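Local coordinates for protein peptidoglycan-N-acetylmuramic acid deacetylase PdaA (Bacillus subtilis, PDB 1NY1) that deacetylates N-acetylmuramic acid residues in peptidoglycan glycan strands, a step toward the muramic delta-lactam of the spore cortex, and is required for germination, at residues Ile88-Ser92 / Val127-Lys133; Gly95-Gly99 / Asp135-Leu139; Asp107-Ala113 / Val145-Val150; Ile116-Asp121 / Glu153-Tyr159. All blocks are in the same frame, centred on the assembly; numbering follows the deposited sequence.

Interaction 1 (Ile88-Ser92 / Val127-Lys133); sequences IKRMS and VYKITGK
Ile130, Ile88 and Lys89 carry most of this contact, which shows how two crossing helices combine a greasy interior with a polar edge. Segment 88-92 is helical throughout; 127-131 is the last part of a second helix, ended by Gly132 with positive phi. The axes approach to 9.7 Å at a crossing angle of -71°, with Ile88 opposite Val127 (CA-CA 7.3 Å) and Lys89 opposite Thr131 (CA-CA 5.8 Å). Ile88 (chi1 m, chi2 m) points toward the partner, its CG2 lying 4.2 Å from Ile130 CG2, 4.3 Å from Val127 CG1 and 3.8 Å from Thr131 CG2. Both helices belong to the layer packed against the parallel sheet of the NodB-homology fold; Ile88 and Val127 also touch Ile98 on strand 97-100. At the exposed edge Lys89 (chi1 t) folds over so that NZ donates to Ile130 O at 3.0 Å, a carbonyl of the final helical turn. Ser92 CB closes on Thr131 CG2 at 3.5 Å, while Thr131 OG1 accepts from Lys133 N at 3.0 Å, forming an ST turn.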
loop_
_atom_site.group_PDB
_atom_site.type_symbol
_atom_site.label_atom_id
_atom_site.label_comp_id
_atom_site.label_asym_id
_atom_site.label_seq_id
_atom_site.Cartn_x
_atom_site.Cartn_y
_atom_site.Cartn_z
ATOM N N ILE A 88 -2.811 -2.543 15.309
ATOM C CA ILE A 88 -3.900 -1.956 14.539
ATOM C C ILE A 88 -4.393 -0.717 15.272
ATOM O O ILE A 88 -4.695 0.306 14.658
ATOM C CB ILE A 88 -5.085 -2.938 14.399
ATOM C CG1 ILE A 88 -4.697 -4.103 13.481
ATOM C CG2 ILE A 88 -6.318 -2.194 13.894
ATOM C CD1 ILE A 88 -4.335 -3.688 12.054
ATOM N N LYS A 89 -4.473 -0.826 16.594
ATOM C CA LYS A 89 -4.931 0.281 17.424
ATOM C C LYS A 89 -3.949 1.450 17.311
ATOM O O LYS A 89 -4.359 2.612 17.249
ATOM C CB LYS A 89 -5.050 -0.177 18.883
ATOM C CG LYS A 89 -5.888 0.742 19.766
ATOM C CD LYS A 89 -7.284 0.168 20.019
ATOM C CE LYS A 89 -7.228 -1.080 20.900
ATOM N NZ LYS A 89 -8.586 -1.630 21.197
ATOM N N ARG A 90 -2.652 1.147 17.279
ATOM C CA ARG A 90 -1.643 2.196 17.154
ATOM C C ARG A 90 -1.781 2.921 15.825
ATOM O O ARG A 90 -1.713 4.148 15.764
ATOM C CB ARG A 90 -0.222 1.634 17.238
ATOM C CG ARG A 90 0.313 1.418 18.636
ATOM C CD ARG A 90 1.832 1.324 18.596
ATOM N NE ARG A 90 2.453 2.587 18.193
ATOM C CZ ARG A 90 3.760 2.749 18.001
ATOM N NH1 ARG A 90 4.588 1.728 18.173
ATOM N NH2 ARG A 90 4.244 3.931 17.640
HETATM N N MSE A 91 -1.960 2.157 14.754
HETATM C CA MSE A 91 -2.094 2.749 13.432
HETATM C C MSE A 91 -3.239 3.749 13.457
HETATM O O MSE A 91 -3.109 4.878 12.983
HETATM C CB MSE A 91 -2.375 1.663 12.391
HETATM C CG MSE A 91 -1.272 0.619 12.291
HETATM SE SE MSE A 91 -1.681 -0.844 11.118
HETATM C CE MSE A 91 0.037 -1.703 11.099
ATOM N N SER A 92 -4.362 3.329 14.029
ATOM C CA SER A 92 -5.540 4.184 14.110
ATOM C C SER A 92 -5.325 5.409 14.999
ATOM O O SER A 92 -5.619 6.535 14.595
ATOM C CB SER A 92 -6.736 3.375 14.626
ATOM O OG SER A 92 -7.904 4.174 14.672
ATOM N N VAL A 127 -11.407 -4.771 12.232
ATOM C CA VAL A 127 -10.714 -3.518 12.503
ATOM C C VAL A 127 -11.612 -2.626 13.364
ATOM O O VAL A 127 -11.149 -2.016 14.326
ATOM C CB VAL A 127 -10.357 -2.770 11.191
ATOM C CG1 VAL A 127 -9.788 -1.385 11.509
ATOM C CG2 VAL A 127 -9.342 -3.574 10.397
ATOM N N TYR A 128 -12.897 -2.566 13.027
ATOM C CA TYR A 128 -13.830 -1.734 13.782
ATOM C C TYR A 128 -13.972 -2.187 15.230
ATOM O O TYR A 128 -14.068 -1.361 16.138
ATOM C CB TYR A 128 -15.206 -1.714 13.111
ATOM C CG TYR A 128 -16.169 -0.743 13.760
ATOM C CD1 TYR A 128 -16.943 -1.119 14.863
ATOM C CD2 TYR A 128 -16.281 0.568 13.293
ATOM C CE1 TYR A 128 -17.806 -0.211 15.482
ATOM C CE2 TYR A 128 -17.137 1.483 13.907
ATOM C CZ TYR A 128 -17.896 1.085 14.997
ATOM O OH TYR A 128 -18.754 1.983 15.595
ATOM N N LYS A 129 -13.994 -3.497 15.442
ATOM C CA LYS A 129 -14.107 -4.058 16.784
ATOM C C LYS A 129 -12.954 -3.553 17.641
ATOM O O LYS A 129 -13.080 -3.388 18.854
ATOM C CB LYS A 129 -14.049 -5.586 16.718
ATOM C CG LYS A 129 -14.052 -6.272 18.075
ATOM C CD LYS A 129 -13.768 -7.759 17.951
ATOM C CE LYS A 129 -13.804 -8.439 19.313
ATOM N NZ LYS A 129 -13.482 -9.897 19.233
ATOM N N ILE A 130 -11.822 -3.307 16.994
ATOM C CA ILE A 130 -10.631 -2.843 17.689
ATOM C C ILE A 130 -10.534 -1.326 17.829
ATOM O O ILE A 130 -10.277 -0.810 18.916
ATOM C CB ILE A 130 -9.355 -3.332 16.962
ATOM C CG1 ILE A 130 -9.313 -4.865 16.963
ATOM C CG2 ILE A 130 -8.119 -2.746 17.627
ATOM C CD1 ILE A 130 -8.223 -5.454 16.090
ATOM N N THR A 131 -10.746 -0.625 16.724
ATOM C CA THR A 131 -10.630 0.831 16.688
ATOM C C THR A 131 -11.928 1.612 16.862
ATOM O O THR A 131 -11.903 2.776 17.259
ATOM C CB THR A 131 -10.023 1.278 15.363
ATOM O OG1 THR A 131 -10.956 1.012 14.310
ATOM C CG2 THR A 131 -8.737 0.519 15.085
ATOM N N GLY A 132 -13.053 0.984 16.544
ATOM C CA GLY A 132 -14.323 1.674 16.652
ATOM C C GLY A 132 -14.416 2.698 15.537
ATOM O O GLY A 132 -15.284 3.571 15.545
ATOM N N LYS A 133 -13.513 2.587 14.566
ATOM C CA LYS A 133 -13.490 3.513 13.445
ATOM C C LYS A 133 -13.393 2.777 12.117
ATOM O O LYS A 133 -13.187 1.563 12.077
ATOM C CB LYS A 133 -12.307 4.476 13.590
ATOM C CG LYS A 133 -12.320 5.254 14.900
ATOM C CD LYS A 133 -11.105 6.161 15.036
ATOM C CE LYS A 133 -11.061 6.839 16.405
ATOM N NZ LYS A 133 -12.254 7.701 16.669
#

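Interaction 2 (Gly95-Gly99 / Asp135-Leu139); sequences GHIIG and DNLYL
Close to the catalytic centre of the NodB-homology fold, strand 97-99 is flanked by the 135-139 connection; residues 96-99 and 135-138 run 46° apart, and no backbone-to-backbone hydrogen bond joins them. Gly95, with positive phi, ends the preceding helix in a Schellman motif, and extended backbone follows. Ile97 lies opposite Asp135 (CA-CA 6.4 Å) and Gly99 opposite Tyr138 (CA-CA 5.0 Å). Asp135 (chi1 m) points toward the strand, and its OD1 accepts from Ile98 N at 2.9 Å and 167°. One water donates to both Asp135 OD1 and His96 O, 2.7 Å from each. Another donates to Ile98 O (2.7 Å) and Asn136 O (2.8 Å) and accepts from Tyr138 N (3.1 Å), linking the backbones. Ile97 CG2 packs 3.9 Å from Tyr138 CD2; Tyr138 OH bonds to Asp227. On its other side the strand pairs with strand 73-76. Gly99 lies near metal ligand His101 and the probable proton acceptor Asp50, a position typical of sheet strands leading into the active-site loops of polysaccharide deacetylases.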
loop_
_atom_site.group_PDB
_atom_site.type_symbol
_atom_site.label_atom_id
_atom_site.label_comp_id
_atom_site.label_asym_id
_atom_site.label_seq_id
_atom_site.Cartn_x
_atom_site.Cartn_y
_atom_site.Cartn_z
ATOM N N GLY A 95 -2.971 8.325 13.673
ATOM C CA GLY A 95 -3.360 8.975 12.431
ATOM C C GLY A 95 -3.104 8.286 11.107
ATOM O O GLY A 95 -3.224 8.920 10.060
ATOM N N HIS A 96 -2.759 7.004 11.128
ATOM C CA HIS A 96 -2.507 6.297 9.878
ATOM C C HIS A 96 -3.805 5.760 9.287
ATOM O O HIS A 96 -4.850 5.767 9.944
ATOM C CB HIS A 96 -1.500 5.175 10.120
ATOM C CG HIS A 96 -0.207 5.662 10.694
ATOM N ND1 HIS A 96 0.657 6.473 9.992
ATOM C CD2 HIS A 96 0.345 5.496 11.919
ATOM C CE1 HIS A 96 1.687 6.786 10.759
ATOM N NE2 HIS A 96 1.521 6.205 11.933
ATOM N N ILE A 97 -3.734 5.326 8.032
ATOM C CA ILE A 97 -4.883 4.784 7.317
ATOM C C ILE A 97 -4.747 3.267 7.223
ATOM O O ILE A 97 -3.681 2.747 6.899
ATOM C CB ILE A 97 -4.955 5.381 5.890
ATOM C CG1 ILE A 97 -5.116 6.904 5.985
ATOM C CG2 ILE A 97 -6.106 4.759 5.099
ATOM C CD1 ILE A 97 -4.817 7.640 4.683
ATOM N N ILE A 98 -5.829 2.561 7.529
ATOM C CA ILE A 98 -5.827 1.109 7.461
ATOM C C ILE A 98 -6.567 0.703 6.192
ATOM O O ILE A 98 -7.771 0.939 6.060
ATOM C CB ILE A 98 -6.514 0.505 8.707
ATOM C CG1 ILE A 98 -5.715 0.889 9.953
ATOM C CG2 ILE A 98 -6.613 -1.017 8.583
ATOM C CD1 ILE A 98 -6.349 0.458 11.261
ATOM N N GLY A 99 -5.825 0.126 5.250
ATOM C CA GLY A 99 -6.399 -0.312 3.990
ATOM C C GLY A 99 -6.753 -1.784 4.079
ATOM O O GLY A 99 -6.346 -2.463 5.016
ATOM N N ASP A 135 -11.893 3.704 8.074
ATOM C CA ASP A 135 -11.277 4.552 7.064
ATOM C C ASP A 135 -12.008 4.475 5.745
ATOM O O ASP A 135 -12.882 3.628 5.555
ATOM C CB ASP A 135 -9.837 4.098 6.810
ATOM C CG ASP A 135 -8.892 4.499 7.912
ATOM O OD1 ASP A 135 -8.363 3.604 8.607
ATOM O OD2 ASP A 135 -8.670 5.717 8.070
ATOM N N ASN A 136 -11.633 5.354 4.824
ATOM C CA ASN A 136 -12.221 5.305 3.499
ATOM C C ASN A 136 -11.812 3.931 2.985
ATOM O O ASN A 136 -10.794 3.381 3.416
ATOM C CB ASN A 136 -11.652 6.409 2.604
ATOM C CG ASN A 136 -12.113 7.790 3.028
ATOM O OD1 ASN A 136 -13.296 8.001 3.311
ATOM N ND2 ASN A 136 -11.186 8.742 3.063
ATOM N N LEU A 137 -12.615 3.387 2.077
ATOM C CA LEU A 137 -12.401 2.061 1.499
ATOM C C LEU A 137 -11.278 1.967 0.470
ATOM O O LEU A 137 -11.439 2.399 -0.669
ATOM C CB LEU A 137 -13.697 1.574 0.839
ATOM C CG LEU A 137 -14.959 1.503 1.706
ATOM C CD1 LEU A 137 -16.134 0.945 0.897
ATOM C CD2 LEU A 137 -14.677 0.631 2.895
ATOM N N TYR A 138 -10.154 1.383 0.873
ATOM C CA TYR A 138 -9.011 1.202 -0.016
ATOM C C TYR A 138 -8.680 -0.270 -0.089
ATOM O O TYR A 138 -8.720 -0.973 0.918
ATOM C CB TYR A 138 -7.792 1.948 0.510
ATOM C CG TYR A 138 -7.969 3.434 0.485
ATOM C CD1 TYR A 138 -8.221 4.096 -0.716
ATOM C CD2 TYR A 138 -7.922 4.179 1.660
ATOM C CE1 TYR A 138 -8.426 5.468 -0.746
ATOM C CE2 TYR A 138 -8.122 5.552 1.639
ATOM C CZ TYR A 138 -8.376 6.188 0.432
ATOM O OH TYR A 138 -8.591 7.545 0.400
ATOM N N LEU A 139 -8.335 -0.733 -1.281
ATOM C CA LEU A 139 -8.009 -2.129 -1.460
ATOM C C LEU A 139 -6.750 -2.352 -2.264
ATOM O O LEU A 139 -6.437 -1.603 -3.188
ATOM C CB LEU A 139 -9.162 -2.848 -2.163
ATOM C CG LEU A 139 -8.854 -4.255 -2.690
ATOM C CD1 LEU A 139 -8.544 -5.183 -1.525
ATOM C CD2 LEU A 139 -10.037 -4.775 -3.491
HETATM O O HOH W 1 -6.809 4.162 10.753
HETATM O O HOH W 2 -7.638 7.403 9.627
HETATM O O HOH W 3 -9.461 0.994 3.916
#

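Interaction 3 (Asp107-Ala113 / Val145-Val150); sequences DLTTKTA and VFSEYV
Val145 opens the second segment in extended conformation, opposite Asp107 (CA-CA 6.5 Å), and its CG1 meets Asp107 OD2 at 3.7 Å and Thr109 CG2 at 4.0 Å. A water sits between the backbones, accepting from Leu108 N (2.9 Å) and lying 2.6 Å from Val145 O. Phe146 turns its side chain away but its O lies 3.6 Å from Thr109 CG2. Ser147 (chi1 p) N-caps the following helix: OG accepts from Val150 N at 3.1 Å and also hydrogen-bonds Asn3. Tyr149 (chi1 t) reaches across, OH donating to Lys111 O at 2.8 Å. Val150 CG1 lies 3.8 Å from Leu108 CD1 and its CG2 3.7 Å from Thr109 CG2. In the facing loop, which follows metal ligand His105, Asp107 OD1 accepts from Thr109 N at 2.9 Å, an Asx turn leading into 3-10 segment 108-110, and separately from Thr109 OG1 at 2.6 Å. With its hydroxyl committed to Asp107, Thr109 presents a methyl to the apolar patch, while Tyr149 and water satisfy loop backbone polar groups.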
loop_
_atom_site.group_PDB
_atom_site.type_symbol
_atom_site.label_atom_id
_atom_site.label_comp_id
_atom_site.label_asym_id
_atom_site.label_seq_id
_atom_site.Cartn_x
_atom_site.Cartn_y
_atom_site.Cartn_z
ATOM N N ASP A 107 -6.744 -15.287 -4.063
ATOM C CA ASP A 107 -6.708 -14.776 -5.427
ATOM C C ASP A 107 -8.156 -14.376 -5.682
ATOM O O ASP A 107 -9.011 -15.237 -5.875
ATOM C CB ASP A 107 -6.297 -15.888 -6.399
ATOM C CG ASP A 107 -6.173 -15.401 -7.828
ATOM O OD1 ASP A 107 -7.052 -14.635 -8.288
ATOM O OD2 ASP A 107 -5.201 -15.800 -8.506
ATOM N N LEU A 108 -8.436 -13.077 -5.670
ATOM C CA LEU A 108 -9.797 -12.599 -5.874
ATOM C C LEU A 108 -10.443 -13.019 -7.184
ATOM O O LEU A 108 -11.664 -13.108 -7.261
ATOM C CB LEU A 108 -9.842 -11.075 -5.766
ATOM C CG LEU A 108 -9.439 -10.510 -4.404
ATOM C CD1 LEU A 108 -9.467 -8.989 -4.455
ATOM C CD2 LEU A 108 -10.382 -11.039 -3.339
ATOM N N THR A 109 -9.642 -13.276 -8.214
ATOM C CA THR A 109 -10.216 -13.657 -9.502
ATOM C C THR A 109 -10.873 -15.030 -9.443
ATOM O O THR A 109 -11.556 -15.433 -10.382
ATOM C CB THR A 109 -9.164 -13.669 -10.639
ATOM O OG1 THR A 109 -8.329 -14.826 -10.516
ATOM C CG2 THR A 109 -8.305 -12.411 -10.587
ATOM N N THR A 110 -10.677 -15.739 -8.338
ATOM C CA THR A 110 -11.253 -17.069 -8.175
ATOM C C THR A 110 -12.449 -17.065 -7.220
ATOM O O THR A 110 -13.024 -18.117 -6.933
ATOM C CB THR A 110 -10.201 -18.058 -7.631
ATOM O OG1 THR A 110 -9.856 -17.699 -6.287
ATOM C CG2 THR A 110 -8.944 -18.024 -8.495
ATOM N N LYS A 111 -12.815 -15.882 -6.732
ATOM C CA LYS A 111 -13.932 -15.735 -5.799
ATOM C C LYS A 111 -15.160 -15.094 -6.442
ATOM O O LYS A 111 -15.045 -14.230 -7.312
ATOM C CB LYS A 111 -13.518 -14.880 -4.596
ATOM C CG LYS A 111 -12.353 -15.424 -3.784
ATOM C CD LYS A 111 -12.666 -16.779 -3.167
ATOM C CE LYS A 111 -11.457 -17.320 -2.411
ATOM N NZ LYS A 111 -11.669 -18.697 -1.865
ATOM N N THR A 112 -16.337 -15.513 -5.994
ATOM C CA THR A 112 -17.587 -14.966 -6.504
ATOM C C THR A 112 -17.828 -13.614 -5.840
ATOM O O THR A 112 -17.137 -13.255 -4.885
ATOM C CB THR A 112 -18.767 -15.878 -6.163
ATOM O OG1 THR A 112 -18.967 -15.882 -4.743
ATOM C CG2 THR A 112 -18.491 -17.296 -6.633
ATOM N N ALA A 113 -18.814 -12.872 -6.338
ATOM C CA ALA A 113 -19.132 -11.561 -5.777
ATOM C C ALA A 113 -19.420 -11.654 -4.282
ATOM O O ALA A 113 -18.922 -10.846 -3.498
ATOM C CB ALA A 113 -20.324 -10.955 -6.507
ATOM N N VAL A 145 -2.715 -9.557 -7.797
ATOM C CA VAL A 145 -3.477 -10.223 -8.845
ATOM C C VAL A 145 -4.903 -9.698 -8.914
ATOM O O VAL A 145 -5.614 -9.664 -7.911
ATOM C CB VAL A 145 -3.520 -11.750 -8.631
ATOM C CG1 VAL A 145 -4.379 -12.399 -9.704
ATOM C CG2 VAL A 145 -2.115 -12.315 -8.671
ATOM N N PHE A 146 -5.317 -9.288 -10.107
ATOM C CA PHE A 146 -6.661 -8.765 -10.302
ATOM C C PHE A 146 -7.188 -9.055 -11.715
ATOM O O PHE A 146 -6.633 -9.879 -12.447
ATOM C CB PHE A 146 -6.679 -7.254 -10.027
ATOM C CG PHE A 146 -5.854 -6.445 -10.994
ATOM C CD1 PHE A 146 -4.462 -6.475 -10.945
ATOM C CD2 PHE A 146 -6.473 -5.685 -11.979
ATOM C CE1 PHE A 146 -3.701 -5.760 -11.866
ATOM C CE2 PHE A 146 -5.722 -4.967 -12.904
ATOM C CZ PHE A 146 -4.332 -5.007 -12.848
ATOM N N SER A 147 -8.265 -8.373 -12.088
ATOM C CA SER A 147 -8.878 -8.535 -13.402
ATOM C C SER A 147 -9.942 -7.461 -13.525
ATOM O O SER A 147 -10.249 -6.778 -12.551
ATOM C CB SER A 147 -9.535 -9.913 -13.524
ATOM O OG SER A 147 -10.640 -10.029 -12.633
ATOM N N GLU A 148 -10.506 -7.297 -14.712
ATOM C CA GLU A 148 -11.538 -6.292 -14.875
ATOM C C GLU A 148 -12.715 -6.658 -13.970
ATOM O O GLU A 148 -13.334 -5.786 -13.361
ATOM C CB GLU A 148 -11.970 -6.213 -16.337
ATOM C CG GLU A 148 -13.095 -5.235 -16.595
ATOM C CD GLU A 148 -13.079 -4.705 -18.010
ATOM O OE1 GLU A 148 -12.415 -5.328 -18.866
ATOM O OE2 GLU A 148 -13.733 -3.672 -18.265
ATOM N N TYR A 149 -13.003 -7.953 -13.867
ATOM C CA TYR A 149 -14.087 -8.440 -13.018
ATOM C C TYR A 149 -13.866 -8.040 -11.558
ATOM O O TYR A 149 -14.796 -7.603 -10.880
ATOM C CB TYR A 149 -14.190 -9.964 -13.116
ATOM C CG TYR A 149 -14.884 -10.621 -11.937
ATOM C CD1 TYR A 149 -16.259 -10.494 -11.744
ATOM C CD2 TYR A 149 -14.155 -11.351 -11.001
ATOM C CE1 TYR A 149 -16.888 -11.082 -10.643
ATOM C CE2 TYR A 149 -14.772 -11.939 -9.901
ATOM C CZ TYR A 149 -16.136 -11.801 -9.727
ATOM O OH TYR A 149 -16.740 -12.385 -8.639
ATOM N N VAL A 150 -12.636 -8.207 -11.079
ATOM C CA VAL A 150 -12.293 -7.865 -9.702
ATOM C C VAL A 150 -12.388 -6.360 -9.477
ATOM O O VAL A 150 -12.861 -5.910 -8.432
ATOM C CB VAL A 150 -10.859 -8.324 -9.346
ATOM C CG1 VAL A 150 -10.489 -7.844 -7.945
ATOM C CG2 VAL A 150 -10.767 -9.843 -9.419
HETATM O O HOH W 4 -6.309 -11.077 -5.781
#

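Interaction 4 (Ile116-Asp121 / Glu153-Tyr159); sequences IQDELD and ETKRLGY
Residues 116-121 are helical throughout and face 153-159, the end of a second helix followed by a turn. Ile116 lies opposite Thr154 (CA-CA 7.8 Å) and Gln117 opposite Leu157 (CA-CA 7.3 Å). Ile116 (chi1 m, chi2 t) points toward the partner: its CD1 is 4.4 Å from Glu153 CB, while its CG2 lies 4.1 Å from Leu157 CD1 and 4.3 Å from Thr154 CG2. Gln117 comes next, on the exposed edge, where its CA approaches Leu157 CD1 to 3.9 Å. One turn beyond Ile116, Leu120 (chi1 m, chi2 t) has the largest share of the buried surface. Its CD1 sits over the face of the Tyr159 ring, 3.8 Å from the centroid and 26° off the normal, a CH-pi contact, and reaches Leu157 CD1 and Thr154 CG2, both at 4.3 Å. Tyr159 (chi1 m) is brought in by a Schellman motif: Gly158, with positive phi, ends the helix, Tyr159 N bonds back to Thr154 O at 2.9 Å and Gly158 N to Lys155 O at 2.9 Å. Leu139 of strand 138-139 touches Leu120, Thr154 and Tyr159, so this helix pair packs over that strand of the NodB-homology fold. Within the second segment Arg156 NH1 bridges Glu153 OE1 at 2.5 Å. No hydrogen bond crosses between the segments; the contact is made by apolar side chains and one CH-pi contact, and Tyr159 OH finds its partner in Asn124.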
loop_
_atom_site.group_PDB
_atom_site.type_symbol
_atom_site.label_atom_id
_atom_site.label_comp_id
_atom_site.label_asym_id
_atom_site.label_seq_id
_atom_site.Cartn_x
_atom_site.Cartn_y
_atom_site.Cartn_z
ATOM N N ILE A 116 -16.193 -12.251 -2.373
ATOM C CA ILE A 116 -15.378 -11.044 -2.357
ATOM C C ILE A 116 -15.908 -10.081 -1.295
ATOM O O ILE A 116 -15.138 -9.503 -0.526
ATOM C CB ILE A 116 -15.393 -10.342 -3.738
ATOM C CG1 ILE A 116 -14.682 -11.221 -4.769
ATOM C CG2 ILE A 116 -14.725 -8.968 -3.638
ATOM C CD1 ILE A 116 -14.613 -10.620 -6.158
ATOM N N GLN A 117 -17.226 -9.915 -1.251
ATOM C CA GLN A 117 -17.837 -9.019 -0.274
ATOM C C GLN A 117 -17.467 -9.427 1.150
ATOM O O GLN A 117 -17.161 -8.577 1.988
ATOM C CB GLN A 117 -19.362 -9.015 -0.421
ATOM C CG GLN A 117 -20.073 -8.138 0.606
ATOM C CD GLN A 117 -21.584 -8.192 0.475
ATOM O OE1 GLN A 117 -22.187 -9.265 0.541
ATOM N NE2 GLN A 117 -22.204 -7.032 0.299
ATOM N N ASP A 118 -17.504 -10.730 1.416
ATOM C CA ASP A 118 -17.177 -11.257 2.737
ATOM C C ASP A 118 -15.690 -11.111 3.049
ATOM O O ASP A 118 -15.312 -10.761 4.167
ATOM C CB ASP A 118 -17.559 -12.735 2.826
ATOM C CG ASP A 118 -17.279 -13.320 4.193
ATOM O OD1 ASP A 118 -17.991 -12.959 5.155
ATOM O OD2 ASP A 118 -16.336 -14.132 4.316
ATOM N N GLU A 119 -14.854 -11.399 2.056
ATOM C CA GLU A 119 -13.409 -11.303 2.220
ATOM C C GLU A 119 -12.993 -9.897 2.629
ATOM O O GLU A 119 -12.069 -9.724 3.423
ATOM C CB GLU A 119 -12.696 -11.667 0.914
ATOM C CG GLU A 119 -12.451 -13.156 0.689
ATOM C CD GLU A 119 -11.523 -13.764 1.724
ATOM O OE1 GLU A 119 -10.557 -13.090 2.142
ATOM O OE2 GLU A 119 -11.747 -14.927 2.116
ATOM N N LEU A 120 -13.674 -8.893 2.086
ATOM C CA LEU A 120 -13.339 -7.512 2.402
ATOM C C LEU A 120 -14.041 -6.992 3.652
ATOM O O LEU A 120 -13.402 -6.402 4.524
ATOM C CB LEU A 120 -13.655 -6.607 1.207
ATOM C CG LEU A 120 -12.981 -6.992 -0.114
ATOM C CD1 LEU A 120 -13.291 -5.948 -1.177
ATOM C CD2 LEU A 120 -11.480 -7.107 0.089
ATOM N N ASP A 121 -15.348 -7.218 3.759
ATOM C CA ASP A 121 -16.070 -6.729 4.922
ATOM C C ASP A 121 -15.531 -7.294 6.225
ATOM O O ASP A 121 -15.470 -6.588 7.230
ATOM C CB ASP A 121 -17.558 -7.050 4.836
ATOM C CG ASP A 121 -18.311 -6.590 6.072
ATOM O OD1 ASP A 121 -18.362 -5.366 6.316
ATOM O OD2 ASP A 121 -18.837 -7.447 6.808
ATOM N N GLU A 153 -16.209 -5.354 -9.573
ATOM C CA GLU A 153 -16.896 -5.767 -8.357
ATOM C C GLU A 153 -16.482 -5.000 -7.111
ATOM O O GLU A 153 -17.335 -4.586 -6.324
ATOM C CB GLU A 153 -16.693 -7.262 -8.113
ATOM C CG GLU A 153 -17.852 -8.099 -8.590
ATOM C CD GLU A 153 -19.157 -7.647 -7.963
ATOM O OE1 GLU A 153 -19.282 -7.720 -6.722
ATOM O OE2 GLU A 153 -20.052 -7.207 -8.711
ATOM N N THR A 154 -15.177 -4.822 -6.923
ATOM C CA THR A 154 -14.689 -4.108 -5.753
ATOM C C THR A 154 -15.141 -2.649 -5.789
ATOM O O THR A 154 -15.486 -2.083 -4.755
ATOM C CB THR A 154 -13.143 -4.203 -5.638
ATOM O OG1 THR A 154 -12.526 -3.731 -6.844
ATOM C CG2 THR A 154 -12.726 -5.651 -5.390
ATOM N N LYS A 155 -15.161 -2.059 -6.980
ATOM C CA LYS A 155 -15.601 -0.678 -7.146
ATOM C C LYS A 155 -17.088 -0.591 -6.822
ATOM O O LYS A 155 -17.557 0.396 -6.253
ATOM C CB LYS A 155 -15.362 -0.203 -8.584
ATOM C CG LYS A 155 -15.890 1.195 -8.870
ATOM C CD LYS A 155 -15.758 1.573 -10.339
ATOM C CE LYS A 155 -16.369 2.946 -10.596
ATOM N NZ LYS A 155 -16.310 3.357 -12.023
ATOM N N ARG A 156 -17.832 -1.631 -7.187
ATOM C CA ARG A 156 -19.264 -1.652 -6.917
ATOM C C ARG A 156 -19.475 -1.670 -5.408
ATOM O O ARG A 156 -20.467 -1.145 -4.906
ATOM C CB ARG A 156 -19.916 -2.887 -7.543
ATOM C CG ARG A 156 -21.439 -2.856 -7.499
ATOM C CD ARG A 156 -22.052 -4.080 -8.165
ATOM N NE ARG A 156 -22.542 -5.070 -7.206
ATOM C CZ ARG A 156 -21.780 -5.735 -6.342
ATOM N NH1 ARG A 156 -20.472 -5.525 -6.294
ATOM N NH2 ARG A 156 -22.328 -6.626 -5.528
ATOM N N LEU A 157 -18.524 -2.271 -4.697
ATOM C CA LEU A 157 -18.572 -2.364 -3.245
ATOM C C LEU A 157 -18.046 -1.095 -2.576
ATOM O O LEU A 157 -17.935 -1.031 -1.350
ATOM C CB LEU A 157 -17.760 -3.569 -2.770
ATOM C CG LEU A 157 -18.286 -4.938 -3.210
ATOM C CD1 LEU A 157 -17.358 -6.028 -2.709
ATOM C CD2 LEU A 157 -19.687 -5.141 -2.663
ATOM N N GLY A 158 -17.713 -0.098 -3.390
ATOM C CA GLY A 158 -17.218 1.164 -2.870
ATOM C C GLY A 158 -15.727 1.215 -2.603
ATOM O O GLY A 158 -15.241 2.147 -1.960
ATOM N N TYR A 159 -14.993 0.228 -3.101
ATOM C CA TYR A 159 -13.554 0.186 -2.888
ATOM C C TYR A 159 -12.725 0.852 -3.966
ATOM O O TYR A 159 -13.004 0.743 -5.163
ATOM C CB TYR A 159 -13.082 -1.261 -2.724
ATOM C CG TYR A 159 -13.321 -1.820 -1.348
ATOM C CD1 TYR A 159 -12.415 -1.575 -0.312
ATOM C CD2 TYR A 159 -14.462 -2.571 -1.067
ATOM C CE1 TYR A 159 -12.641 -2.065 0.969
ATOM C CE2 TYR A 159 -14.697 -3.063 0.218
ATOM C CZ TYR A 159 -13.787 -2.808 1.227
ATOM O OH TYR A 159 -14.015 -3.287 2.500
#

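How the interactions relate
From the N terminus, helix 85-93, strand 97-100, the 107-113 loop and helix 113-131 supply the first segments in turn; the second segments follow in the same order, from the end of helix 113-131 to Tyr159. Each contact closes a loop of 31 to 35 residues, and every pair crosses; none nests. Helix 113-131 serves both interaction 4, near its start, and interaction 1, at its end. Interactions 1 and 2 join where Ile88 and Val127 meet Ile98, interactions 2 and 4 where Leu139 meets Thr154, and interactions 3 and 4 through Ile116 beside Tyr149. Together they tie sheet edge, flanking helices and the loop after the metal ligands into one continuous unit.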